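Side-chain contacts in endo-1,4-beta-xylanase (Pseudoalteromonas haloplanktis, PDB 1H12), which hydrolyses internal beta-1,4 linkages of xylan as a cold-adapted family 8 glycoside hydrolase, and may also cut beta-glucans such as cellulose and lichenin: residues A[34-39]-A[384-389]; A[86-89]-A[95-98]; A[98-103]-A[147-152]; A[154-159]-A[166-171]; A[293-298]-A[397-402]. One frame throughout, in Å; residues are numbered along the deposited sequence.

Interaction 1 of 5, residues A[34-39]-A[384-389]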
# COMPACT_ATOMS: atom_id res chain seq x y z
N ASN A 34 2.59 -17.61 7.33
CA ASN A 34 1.56 -17.86 8.31
C ASN A 34 1.92 -17.34 9.70
O ASN A 34 1.06 -16.75 10.37
CB ASN A 34 1.29 -19.40 8.41
CG ASN A 34 0.73 -19.99 7.14
OD1 ASN A 34 0.28 -19.30 6.26
ND2 ASN A 34 0.73 -21.33 7.08
N SER A 35 3.16 -17.55 10.11
CA SER A 35 3.53 -17.02 11.43
C SER A 35 3.55 -15.48 11.45
O SER A 35 3.29 -14.89 12.47
CB SER A 35 4.91 -17.57 11.88
OG SER A 35 5.94 -17.13 11.04
N THR A 36 3.89 -14.87 10.33
CA THR A 36 3.88 -13.41 10.23
C THR A 36 2.44 -12.93 10.52
O THR A 36 2.24 -12.02 11.33
CB THR A 36 4.37 -12.97 8.89
OG1 THR A 36 5.77 -13.35 8.71
CG2 THR A 36 4.29 -11.50 8.71
N PHE A 37 1.45 -13.51 9.86
CA PHE A 37 0.09 -13.11 10.10
C PHE A 37 -0.29 -13.42 11.54
O PHE A 37 -0.87 -12.57 12.25
CB PHE A 37 -0.88 -13.80 9.13
CG PHE A 37 -2.29 -13.32 9.29
CD1 PHE A 37 -3.14 -13.84 10.25
CD2 PHE A 37 -2.77 -12.31 8.48
CE1 PHE A 37 -4.43 -13.30 10.42
CE2 PHE A 37 -4.03 -11.81 8.60
CZ PHE A 37 -4.87 -12.30 9.58
N ASP A 38 0.04 -14.59 12.03
CA ASP A 38 -0.38 -14.97 13.38
C ASP A 38 0.18 -14.08 14.43
O ASP A 38 -0.47 -13.79 15.42
CB ASP A 38 0.04 -16.41 13.67
CG ASP A 38 -0.80 -17.44 12.89
OD1 ASP A 38 -1.81 -17.06 12.27
OD2 ASP A 38 -0.36 -18.61 12.83
N ASN A 39 1.42 -13.64 14.23
CA ASN A 39 2.02 -12.75 15.23
C ASN A 39 1.50 -11.33 15.13
O ASN A 39 1.33 -10.64 16.14
CB ASN A 39 3.55 -12.72 15.06
CG ASN A 39 4.22 -14.02 15.40
OD1 ASN A 39 3.69 -14.78 16.15
ND2 ASN A 39 5.45 -14.23 14.82
N SER A 384 3.36 -3.36 8.98
CA SER A 384 2.31 -3.44 7.99
C SER A 384 2.89 -3.78 6.61
O SER A 384 2.35 -4.60 5.87
CB SER A 384 1.56 -2.14 7.92
OG SER A 384 0.77 -1.87 9.06
N LEU A 385 3.98 -3.10 6.24
CA LEU A 385 4.63 -3.40 4.97
C LEU A 385 5.26 -4.76 4.97
O LEU A 385 5.26 -5.44 3.93
CB LEU A 385 5.66 -2.34 4.62
CG LEU A 385 5.10 -0.98 4.23
CD1 LEU A 385 6.24 0.00 3.93
CD2 LEU A 385 4.17 -1.06 3.08
N TYR A 386 5.84 -5.18 6.09
CA TYR A 386 6.44 -6.50 6.19
C TYR A 386 5.39 -7.59 5.89
O TYR A 386 5.65 -8.53 5.14
CB TYR A 386 7.02 -6.65 7.61
CG TYR A 386 7.77 -7.96 7.83
CD1 TYR A 386 7.14 -9.08 8.31
CD2 TYR A 386 9.12 -8.08 7.54
CE1 TYR A 386 7.78 -10.28 8.52
CE2 TYR A 386 9.78 -9.28 7.73
CZ TYR A 386 9.11 -10.38 8.21
OH TYR A 386 9.75 -11.57 8.43
N MET A 387 4.20 -7.44 6.45
CA MET A 387 3.10 -8.38 6.19
C MET A 387 2.73 -8.41 4.73
O MET A 387 2.65 -9.48 4.12
CB MET A 387 1.89 -7.98 7.07
CG MET A 387 0.68 -8.86 6.89
SD MET A 387 0.74 -10.49 7.66
CE MET A 387 1.23 -11.59 6.30
N LEU A 388 2.52 -7.24 4.12
CA LEU A 388 2.17 -7.22 2.70
C LEU A 388 3.27 -7.85 1.85
O LEU A 388 2.97 -8.63 0.94
CB LEU A 388 1.91 -5.78 2.24
CG LEU A 388 0.67 -5.13 2.81
CD1 LEU A 388 0.65 -3.66 2.38
CD2 LEU A 388 -0.58 -5.80 2.35
N ALA A 389 4.52 -7.54 2.14
CA ALA A 389 5.61 -8.07 1.36
C ALA A 389 5.69 -9.62 1.48
O ALA A 389 5.96 -10.31 0.51
CB ALA A 389 6.91 -7.47 1.79
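The hydroxyl of T36 gives its hydrogen bond back along its own helix, to the carbonyl oxygen of K32, while OG1 also lies at the edge of the Y386 ring, near its plane, 3.7 Å from CE1. OG1 stands beside the backbone N (chi1 -64°), which puts CG2 anti to that nitrogen, and CG2 of T36 reaches the same ring corner, 3.7 Å from CE1 of Y386. Helix 29-40 and helix 379-392 run nearly antiparallel here, their axes approaching to 9.9 Å. In the alpha-helical barrel of this glycosidase family, the pairing brings an N-terminal helix against the last helix of the chain. M387 supplies the other half of the contact. Its chain leaves the backbone extended but bends at chi2 (75°) and chi3 (-98°), laying SD against the turn of the opposite helix, 3.6 Å from CA of F37. The terminal CE then turns toward T36, 3.9 Å from its CG2. The same sulfur makes an oblique Met-aromatic contact, 5.2 Å from SD of M387 to the centroid of the F37 ring, which itself stacks with the ring of F41.

Interaction 2 of 5, residues A[86-89]-A[95-98]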
# COMPACT_ATOMS: atom_id res chain seq x y z
N ALA A 86 -4.41 -8.14 3.86
CA ALA A 86 -3.67 -9.29 4.30
C ALA A 86 -4.59 -10.42 4.71
O ALA A 86 -4.37 -11.60 4.39
CB ALA A 86 -2.74 -8.91 5.45
N ALA A 87 -5.63 -10.08 5.48
CA ALA A 87 -6.57 -11.10 5.95
C ALA A 87 -7.24 -11.84 4.80
O ALA A 87 -7.35 -13.05 4.81
CB ALA A 87 -7.59 -10.43 6.89
N VAL A 88 -7.74 -11.11 3.77
CA VAL A 88 -8.44 -11.81 2.70
C VAL A 88 -7.49 -12.71 1.94
O VAL A 88 -7.89 -13.80 1.50
CB VAL A 88 -9.25 -10.87 1.80
CG1 VAL A 88 -8.41 -9.96 0.93
CG2 VAL A 88 -10.23 -11.65 0.94
N MET A 89 -6.24 -12.32 1.76
CA MET A 89 -5.30 -13.16 1.04
C MET A 89 -5.04 -14.49 1.74
O MET A 89 -4.73 -15.49 1.08
CB MET A 89 -3.98 -12.44 0.79
CG MET A 89 -4.08 -11.22 -0.14
SD MET A 89 -4.87 -11.62 -1.71
CE MET A 89 -5.23 -9.98 -2.24
N GLU A 95 -10.96 -11.89 11.19
CA GLU A 95 -10.07 -10.71 11.27
C GLU A 95 -10.51 -9.65 10.28
O GLU A 95 -10.57 -8.46 10.62
CB GLU A 95 -8.62 -11.13 11.05
CG GLU A 95 -8.00 -11.98 12.17
CD GLU A 95 -8.33 -13.45 12.09
OE1 GLU A 95 -9.07 -13.97 11.24
OE2 GLU A 95 -7.69 -14.15 12.91
N PHE A 96 -10.78 -10.07 9.05
CA PHE A 96 -11.26 -9.16 8.02
C PHE A 96 -12.52 -8.45 8.50
O PHE A 96 -12.62 -7.21 8.44
CB PHE A 96 -11.53 -9.92 6.74
CG PHE A 96 -11.94 -9.05 5.58
CD1 PHE A 96 -13.21 -8.50 5.50
CD2 PHE A 96 -11.03 -8.79 4.58
CE1 PHE A 96 -13.53 -7.67 4.46
CE2 PHE A 96 -11.37 -8.00 3.52
CZ PHE A 96 -12.62 -7.43 3.45
N ASP A 97 -13.48 -9.22 8.96
CA ASP A 97 -14.78 -8.68 9.32
C ASP A 97 -14.68 -7.72 10.51
O ASP A 97 -15.34 -6.70 10.56
CB ASP A 97 -15.75 -9.80 9.63
CG ASP A 97 -16.24 -10.53 8.41
OD1 ASP A 97 -15.89 -10.14 7.28
OD2 ASP A 97 -16.99 -11.53 8.57
N ASN A 98 -13.83 -8.06 11.47
CA ASN A 98 -13.66 -7.20 12.62
C ASN A 98 -13.05 -5.86 12.26
O ASN A 98 -13.41 -4.81 12.80
CB ASN A 98 -12.85 -7.91 13.72
CG ASN A 98 -13.57 -9.07 14.37
OD1 ASN A 98 -14.80 -9.17 14.31
ND2 ASN A 98 -12.79 -9.94 15.02
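A87 and F96 bring helix 77-89 and helix 93-107 together just across the short connection between them, with their CA atoms 5.5 Å apart. So close an approach suits the small side chain of A87, whose methyl points at the facing backbone: CB of A87 lies 3.9 Å from N of F96 and 4.0 Å from its CB. It sits at the edge of the F96 ring, near the ring plane, and also meets the CB methylene of E95 at 4.3 Å.

The ring of F96, its CG anti to the backbone N (chi1 -176°), swings past this methyl to V88. There the branch point rather than a methyl does the touching. CB of V88 is 3.9 Å from CD2 of F96 and aims its single hydrogen at that carbon, while CG1 and CG2 stand back to nearly equal distances, about 4.6 and 4.7 Å from CD2. The approach to the ring is oblique. Beyond the two segments, W160 meets F96 edge-to-face and A156 of helix 143-160 also packs on it, which places the ring among three helices. No hydrogen bond joins the two segments, so the hairpin is held here by dispersion and burial of carbon, and its fit depends on the shapes of A87, V88 and F96.

Interaction 3 of 5, residues A[98-103]-A[147-152]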
# COMPACT_ATOMS: atom_id res chain seq x y z
N ASN A 98 -13.83 -8.06 11.47
CA ASN A 98 -13.66 -7.20 12.62
C ASN A 98 -13.05 -5.86 12.26
O ASN A 98 -13.41 -4.81 12.80
CB ASN A 98 -12.85 -7.91 13.72
CG ASN A 98 -13.57 -9.07 14.37
OD1 ASN A 98 -14.80 -9.17 14.31
ND2 ASN A 98 -12.79 -9.94 15.02
N LEU A 99 -12.08 -5.88 11.33
CA LEU A 99 -11.49 -4.64 10.84
C LEU A 99 -12.48 -3.85 10.00
O LEU A 99 -12.55 -2.62 10.12
CB LEU A 99 -10.23 -4.95 9.99
CG LEU A 99 -9.02 -5.49 10.76
CD1 LEU A 99 -7.94 -5.82 9.75
CD2 LEU A 99 -8.50 -4.51 11.79
N TRP A 100 -13.22 -4.49 9.11
CA TRP A 100 -14.15 -3.77 8.25
C TRP A 100 -15.30 -3.17 9.08
O TRP A 100 -15.71 -2.04 8.84
CB TRP A 100 -14.67 -4.67 7.12
CG TRP A 100 -15.64 -4.02 6.22
CD1 TRP A 100 -16.86 -4.50 5.90
CD2 TRP A 100 -15.54 -2.73 5.57
NE1 TRP A 100 -17.53 -3.61 5.10
CE2 TRP A 100 -16.73 -2.52 4.89
CE3 TRP A 100 -14.56 -1.72 5.50
CZ2 TRP A 100 -17.00 -1.31 4.23
CZ3 TRP A 100 -14.81 -0.56 4.82
CH2 TRP A 100 -16.03 -0.34 4.20
N ARG A 101 -15.75 -3.91 10.11
CA ARG A 101 -16.79 -3.38 10.95
C ARG A 101 -16.36 -2.06 11.58
O ARG A 101 -17.13 -1.10 11.69
CB ARG A 101 -17.16 -4.39 12.04
CG ARG A 101 -18.50 -4.12 12.72
CD ARG A 101 -18.79 -5.03 13.92
NE ARG A 101 -18.64 -6.42 13.53
CZ ARG A 101 -17.60 -7.22 13.81
NH1 ARG A 101 -16.72 -6.90 14.75
NH2 ARG A 101 -17.48 -8.38 13.16
N PHE A 102 -15.11 -2.02 12.05
CA PHE A 102 -14.56 -0.80 12.64
C PHE A 102 -14.51 0.33 11.65
O PHE A 102 -14.87 1.48 11.93
CB PHE A 102 -13.16 -1.10 13.16
CG PHE A 102 -12.51 0.07 13.88
CD1 PHE A 102 -11.85 1.09 13.17
CD2 PHE A 102 -12.56 0.14 15.26
CE1 PHE A 102 -11.32 2.14 13.84
CE2 PHE A 102 -11.99 1.23 15.91
CZ PHE A 102 -11.39 2.21 15.20
N ALA A 103 -14.02 0.05 10.46
CA ALA A 103 -13.85 1.09 9.43
C ALA A 103 -15.22 1.70 9.09
O ALA A 103 -15.36 2.93 9.06
CB ALA A 103 -13.20 0.51 8.19
N GLU A 147 -8.73 3.01 -1.71
CA GLU A 147 -8.36 2.10 -2.76
C GLU A 147 -8.20 0.67 -2.26
O GLU A 147 -8.71 -0.29 -2.87
CB GLU A 147 -7.07 2.56 -3.47
CG GLU A 147 -7.20 3.88 -4.18
CD GLU A 147 -5.98 4.27 -4.96
OE1 GLU A 147 -4.86 4.21 -4.30
OE2 GLU A 147 -6.04 4.60 -6.14
N TYR A 148 -7.43 0.50 -1.18
CA TYR A 148 -7.23 -0.83 -0.61
C TYR A 148 -8.53 -1.38 -0.02
O TYR A 148 -8.76 -2.59 -0.10
CB TYR A 148 -6.10 -0.85 0.41
CG TYR A 148 -4.72 -1.10 -0.15
CD1 TYR A 148 -4.25 -2.39 -0.27
CD2 TYR A 148 -3.90 -0.05 -0.54
CE1 TYR A 148 -2.97 -2.64 -0.68
CE2 TYR A 148 -2.61 -0.30 -1.01
CZ TYR A 148 -2.15 -1.61 -1.07
OH TYR A 148 -0.87 -1.90 -1.48
N PHE A 149 -9.39 -0.54 0.60
CA PHE A 149 -10.63 -1.05 1.09
C PHE A 149 -11.45 -1.65 -0.04
O PHE A 149 -12.02 -2.74 0.09
CB PHE A 149 -11.51 0.03 1.77
CG PHE A 149 -11.08 0.52 3.14
CD1 PHE A 149 -10.71 -0.35 4.16
CD2 PHE A 149 -11.14 1.86 3.46
CE1 PHE A 149 -10.42 0.11 5.41
CE2 PHE A 149 -10.85 2.32 4.73
CZ PHE A 149 -10.48 1.43 5.71
N ALA A 150 -11.56 -0.91 -1.16
CA ALA A 150 -12.34 -1.43 -2.30
C ALA A 150 -11.77 -2.74 -2.81
O ALA A 150 -12.50 -3.70 -3.08
CB ALA A 150 -12.37 -0.40 -3.40
N PHE A 151 -10.45 -2.77 -2.97
CA PHE A 151 -9.75 -3.97 -3.40
C PHE A 151 -10.06 -5.15 -2.46
O PHE A 151 -10.41 -6.25 -2.90
CB PHE A 151 -8.25 -3.70 -3.48
CG PHE A 151 -7.45 -4.89 -3.88
CD1 PHE A 151 -7.42 -5.35 -5.20
CD2 PHE A 151 -6.69 -5.57 -2.95
CE1 PHE A 151 -6.72 -6.46 -5.57
CE2 PHE A 151 -5.96 -6.68 -3.30
CZ PHE A 151 -5.98 -7.14 -4.62
N ALA A 152 -9.86 -4.94 -1.17
CA ALA A 152 -10.05 -5.99 -0.22
C ALA A 152 -11.48 -6.50 -0.18
O ALA A 152 -11.73 -7.71 -0.11
CB ALA A 152 -9.59 -5.50 1.16
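F149 directs its CB toward helix 93-107, where W100 and A103 receive its ring. With chi1 at -73°, CG stands beside the backbone N and the ring reaches out with CD1 and CE1 along the contact side. CD1 meets the six-membered ring of W100, 4.2 Å from its CZ3. One step further, CE1 comes 4.0 Å from CB of A103, and CZ, at the tip, touches the same methyl more closely, 3.8 Å from CB of A103. Seen from F149, CZ3 of W100 lies over one face, displaced toward the rim, whereas the alanine methyl comes in obliquely. The two aromatic planes are inclined at 58° with ring centroids 5.6 Å apart, an oblique pair. Along helix 93-107, R101 grips N98 end-on: NH1 and NH2 both bond to OD1 of N98, the NH2 bond (3.0 Å) in the carbonyl plane and the NH1 donor above it. A salt bridge from NE of R101 to E165 further steadies the guanidinium. M175 of helix 168-182 also packs on both W100 and F149. Aromatic side chains interleaved between successive helices in this way belong to the packed helical layers of the family's (alpha/alpha)6 barrel.

Interaction 4 of 5, residues A[154-159]-A[166-171]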
# COMPACT_ATOMS: atom_id res chain seq x y z
N LEU A 154 -13.77 -6.37 -2.64
CA LEU A 154 -14.09 -7.14 -3.83
C LEU A 154 -13.58 -8.54 -3.71
O LEU A 154 -14.25 -9.51 -4.12
CB LEU A 154 -13.50 -6.47 -5.07
CG LEU A 154 -14.22 -5.23 -5.59
CD1 LEU A 154 -13.38 -4.59 -6.67
CD2 LEU A 154 -15.63 -5.55 -6.09
N ASN A 155 -12.37 -8.71 -3.17
CA ASN A 155 -11.81 -10.04 -2.96
C ASN A 155 -12.60 -10.84 -1.92
O ASN A 155 -12.80 -12.03 -2.09
CB ASN A 155 -10.34 -9.94 -2.61
CG ASN A 155 -9.45 -9.70 -3.81
OD1 ASN A 155 -9.02 -8.46 -4.02
ND2 ASN A 155 -9.17 -10.66 -4.55
N ALA A 156 -13.04 -10.17 -0.84
CA ALA A 156 -13.85 -10.85 0.19
C ALA A 156 -15.15 -11.35 -0.43
O ALA A 156 -15.55 -12.50 -0.16
CB ALA A 156 -14.10 -9.87 1.31
N SER A 157 -15.80 -10.53 -1.23
CA SER A 157 -16.99 -11.00 -1.94
C SER A 157 -16.70 -12.25 -2.74
O SER A 157 -17.47 -13.22 -2.70
CB SER A 157 -17.45 -9.89 -2.89
OG SER A 157 -18.48 -10.35 -3.75
N ALA A 158 -15.62 -12.23 -3.49
CA ALA A 158 -15.31 -13.35 -4.36
C ALA A 158 -15.01 -14.61 -3.59
O ALA A 158 -15.39 -15.70 -4.02
CB ALA A 158 -14.14 -13.00 -5.26
N ARG A 159 -14.31 -14.52 -2.47
CA ARG A 159 -13.91 -15.69 -1.71
C ARG A 159 -15.01 -16.23 -0.83
O ARG A 159 -15.12 -17.45 -0.66
CB ARG A 159 -12.66 -15.44 -0.88
CG ARG A 159 -11.43 -15.02 -1.71
CD ARG A 159 -10.15 -15.21 -0.97
NE ARG A 159 -9.84 -16.65 -0.90
CZ ARG A 159 -8.77 -17.17 -0.32
NH1 ARG A 159 -8.58 -18.48 -0.38
NH2 ARG A 159 -7.88 -16.40 0.32
N PHE A 166 -21.63 -9.07 6.21
CA PHE A 166 -21.47 -8.03 5.21
C PHE A 166 -21.83 -8.48 3.83
O PHE A 166 -21.49 -9.61 3.40
CB PHE A 166 -20.02 -7.55 5.19
CG PHE A 166 -19.61 -6.94 6.49
CD1 PHE A 166 -20.11 -5.73 6.86
CD2 PHE A 166 -18.71 -7.54 7.32
CE1 PHE A 166 -19.76 -5.15 8.05
CE2 PHE A 166 -18.36 -6.97 8.53
CZ PHE A 166 -18.86 -5.79 8.90
N ASN A 167 -22.44 -7.55 3.10
CA ASN A 167 -22.53 -7.67 1.63
C ASN A 167 -21.27 -6.98 1.14
O ASN A 167 -21.26 -5.78 0.87
CB ASN A 167 -23.80 -7.04 1.09
CG ASN A 167 -24.00 -7.34 -0.35
OD1 ASN A 167 -23.08 -7.39 -1.12
ND2 ASN A 167 -25.26 -7.57 -0.72
N TYR A 168 -20.17 -7.73 1.11
CA TYR A 168 -18.90 -7.20 0.72
C TYR A 168 -18.97 -6.52 -0.62
O TYR A 168 -18.33 -5.48 -0.85
CB TYR A 168 -17.83 -8.26 0.68
CG TYR A 168 -17.61 -9.08 1.94
CD1 TYR A 168 -17.05 -8.52 3.10
CD2 TYR A 168 -17.94 -10.41 1.97
CE1 TYR A 168 -16.81 -9.28 4.21
CE2 TYR A 168 -17.70 -11.18 3.09
CZ TYR A 168 -17.15 -10.62 4.21
OH TYR A 168 -16.95 -11.41 5.33
N TYR A 169 -19.67 -7.14 -1.57
CA TYR A 169 -19.72 -6.62 -2.92
C TYR A 169 -20.37 -5.25 -2.94
O TYR A 169 -19.86 -4.31 -3.55
CB TYR A 169 -20.46 -7.59 -3.85
CG TYR A 169 -20.34 -7.16 -5.30
CD1 TYR A 169 -19.18 -7.33 -5.99
CD2 TYR A 169 -21.38 -6.51 -5.94
CE1 TYR A 169 -19.03 -6.86 -7.30
CE2 TYR A 169 -21.27 -6.04 -7.21
CZ TYR A 169 -20.08 -6.23 -7.91
OH TYR A 169 -19.98 -5.73 -9.20
N ASN A 170 -21.54 -5.11 -2.29
CA ASN A 170 -22.19 -3.83 -2.26
C ASN A 170 -21.30 -2.78 -1.57
O ASN A 170 -21.24 -1.62 -2.01
CB ASN A 170 -23.54 -3.89 -1.51
N ASP A 171 -20.64 -3.19 -0.49
CA ASP A 171 -19.73 -2.28 0.19
C ASP A 171 -18.59 -1.85 -0.75
O ASP A 171 -18.16 -0.70 -0.74
CB ASP A 171 -19.21 -2.87 1.47
CG ASP A 171 -20.22 -2.97 2.58
OD1 ASP A 171 -21.29 -2.35 2.46
OD2 ASP A 171 -19.98 -3.65 3.58
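Helix 143-160 and helix 168-182 form an alpha-alpha hairpin, and the first turn of the second helix presses on the last turns of the first, with CA of S157 and CA of Y168 5.0 Å apart. N167 is the N-cap, its OD1 accepting from N of N170 at 3.0 Å in a nearly straight bond (170°). CG of Y168 lies beside the backbone N, anti to the carbonyl carbon (chi1 -55°), which carries the ring over A156. One ring face covers that methyl in a CH-pi contact, CB of A156 being 3.7 Å from the ring centroid; over the opposite face, toward the rim, lies the carbonyl oxygen of F166. CB of Y168 rests 3.6 Å from N of S157, and OH of Y168 bonds to OD1 of D97. The neighbouring Y169 is met by two residues: OG of S157 is 3.4 Å from its CB, and CD2 of L154 reaches CE1 at 3.8 Å, both oblique to the ring. With a leucine in place of Y168, D97 would probably lose its hydroxyl partner and the methyl of A156 its aromatic cover. No hydrogen bond crosses between the segments; CH-pi and van der Waals packing join them, while N162 satisfies OG of S157 and N215 OH of Y169.

Interaction 5 of 5, residues A[293-298]-A[397-402]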
# COMPACT_ATOMS: atom_id res chain seq x y z
N ALA A 293 3.91 -5.22 -12.22
CA ALA A 293 4.61 -6.10 -13.13
C ALA A 293 4.18 -7.56 -12.97
O ALA A 293 3.97 -8.28 -13.93
CB ALA A 293 6.11 -5.96 -12.92
N HIS A 294 4.11 -8.02 -11.72
CA HIS A 294 3.72 -9.39 -11.42
C HIS A 294 2.31 -9.67 -11.89
O HIS A 294 2.04 -10.65 -12.60
CB HIS A 294 3.86 -9.64 -9.91
CG HIS A 294 3.64 -11.05 -9.53
ND1 HIS A 294 3.27 -11.43 -8.26
CD2 HIS A 294 3.77 -12.21 -10.23
CE1 HIS A 294 3.18 -12.76 -8.21
NE2 HIS A 294 3.48 -13.26 -9.40
N LEU A 295 1.36 -8.82 -11.49
CA LEU A 295 -0.05 -9.08 -11.74
C LEU A 295 -0.46 -8.79 -13.17
O LEU A 295 -1.32 -9.51 -13.68
CB LEU A 295 -0.91 -8.26 -10.76
CG LEU A 295 -1.20 -8.92 -9.44
CD1 LEU A 295 -2.22 -10.07 -9.58
CD2 LEU A 295 0.06 -9.41 -8.72
N MET A 296 0.06 -7.74 -13.80
CA MET A 296 -0.38 -7.30 -15.10
C MET A 296 0.69 -7.36 -16.19
O MET A 296 0.34 -7.09 -17.36
CB MET A 296 -0.97 -5.93 -15.03
CG MET A 296 -2.30 -5.90 -14.39
SD MET A 296 -3.54 -6.82 -14.92
CE MET A 296 -3.62 -6.75 -15.67
N GLY A 297 1.91 -7.75 -15.85
CA GLY A 297 2.98 -7.96 -16.83
C GLY A 297 4.04 -6.88 -16.75
O GLY A 297 3.77 -5.71 -16.51
N ALA A 298 5.30 -7.30 -16.91
CA ALA A 298 6.42 -6.40 -16.84
C ALA A 298 6.70 -5.80 -18.20
O ALA A 298 6.91 -6.52 -19.19
CB ALA A 298 7.64 -7.14 -16.35
N PHE A 397 -0.33 -13.12 -2.84
CA PHE A 397 -1.06 -11.90 -3.16
C PHE A 397 -1.72 -12.11 -4.53
O PHE A 397 -1.06 -12.03 -5.55
CB PHE A 397 -0.17 -10.70 -3.10
CG PHE A 397 -0.93 -9.39 -3.00
CD1 PHE A 397 -1.61 -8.86 -4.06
CD2 PHE A 397 -0.99 -8.71 -1.81
CE1 PHE A 397 -2.31 -7.62 -3.93
CE2 PHE A 397 -1.63 -7.48 -1.68
CZ PHE A 397 -2.32 -6.98 -2.74
N LYS A 398 -2.99 -12.49 -4.52
CA LYS A 398 -3.71 -12.90 -5.71
C LYS A 398 -4.96 -12.08 -5.90
O LYS A 398 -5.51 -11.54 -4.95
CB LYS A 398 -4.09 -14.37 -5.63
CG LYS A 398 -2.94 -15.33 -5.46
CD LYS A 398 -3.43 -16.77 -5.50
CE LYS A 398 -2.28 -17.80 -5.41
NZ LYS A 398 -2.77 -19.15 -5.32
N PHE A 399 -5.44 -12.01 -7.16
CA PHE A 399 -6.69 -11.36 -7.48
C PHE A 399 -7.78 -12.41 -7.63
O PHE A 399 -7.67 -13.31 -8.48
CB PHE A 399 -6.60 -10.56 -8.77
CG PHE A 399 -5.78 -9.31 -8.73
CD1 PHE A 399 -5.01 -8.91 -7.64
CD2 PHE A 399 -5.76 -8.49 -9.84
CE1 PHE A 399 -4.28 -7.73 -7.69
CE2 PHE A 399 -5.00 -7.32 -9.91
CZ PHE A 399 -4.28 -6.93 -8.82
N TYR A 400 -8.81 -12.32 -6.83
CA TYR A 400 -9.95 -13.25 -6.86
C TYR A 400 -11.15 -12.55 -7.49
O TYR A 400 -11.75 -11.66 -6.92
CB TYR A 400 -10.32 -13.69 -5.40
CG TYR A 400 -9.24 -14.47 -4.71
CD1 TYR A 400 -8.21 -13.86 -4.02
CD2 TYR A 400 -9.22 -15.86 -4.78
CE1 TYR A 400 -7.23 -14.60 -3.40
CE2 TYR A 400 -8.26 -16.60 -4.15
CZ TYR A 400 -7.24 -15.98 -3.48
OH TYR A 400 -6.27 -16.75 -2.90
N ASN A 401 -11.46 -12.89 -8.74
CA ASN A 401 -12.57 -12.27 -9.43
C ASN A 401 -13.89 -12.75 -8.92
O ASN A 401 -14.07 -13.93 -8.58
CB ASN A 401 -12.54 -12.56 -10.94
CG ASN A 401 -11.61 -11.68 -11.70
OD1 ASN A 401 -11.27 -10.56 -11.29
ND2 ASN A 401 -11.15 -12.20 -12.86
N ASN A 402 -14.87 -11.87 -8.92
CA ASN A 402 -16.24 -12.21 -8.72
C ASN A 402 -16.80 -12.85 -9.96
O ASN A 402 -16.32 -12.61 -11.07
CB ASN A 402 -17.04 -10.96 -8.34
CG ASN A 402 -16.72 -10.53 -6.95
OD1 ASN A 402 -15.79 -9.62 -6.74
ND2 ASN A 402 -17.29 -11.17 -6.02
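L295 lies obliquely across the ring of F399, its CD1 over the ring centre, 3.5 Å from the centroid and 8° off the normal, a CH-pi contact centred on one face. CG of the leucine follows over the CE1-CZ side, 3.7 Å from CZ of F399, with CB 4.1 Å from the same atom. F399 offers this face because its CG lies beside the backbone N, while chi2 near zero (6°) holds the ring in the plane of its own CA and CB. The second methyl of L295 turns to the preceding part of the segment, with CD2 4.3 Å from the carbonyl oxygen of F397. Around the F399 ring, Y12 meets it edge-to-face and F151 and Y211 approach at inclined angles. Shrinking F399 to an alanine would probably open a gap beneath CD1 of L295 and leave Y12 without its edge-to-face partner. The other side of the contact is a helix end, where G297 leaves helical geometry with positive phi. Overall, an extended C-terminal segment, past the last helix 379-392, is pinned by alternate phenylalanines: F399 against the end of helix 283-296, F397 stacked on H392 of the last helix.

In the fold
The contacts form a linked network, four between helices and one tying the C-terminal segment to a helix end. In sequence interaction 1 encloses interaction 2, and it touches it, CE2 of F37 lying 3.7 Å from CA of A87. Interactions 2 and 3 share N98 and helix 93-107, centres about 8 Å apart. Interaction 4 is tied to interaction 2 by NH2 of R159 with O of V88 and to interaction 3 by NE1 of W100 with OD2 of D171 (both 2.9 Å). Interaction 5 joins through F151, whose CE1 is 3.5 Å from CE1 of F399. The bound xylose is nearest interaction 1, about 10 Å from the side chain of Y386, one turn beyond N382 of its pocket.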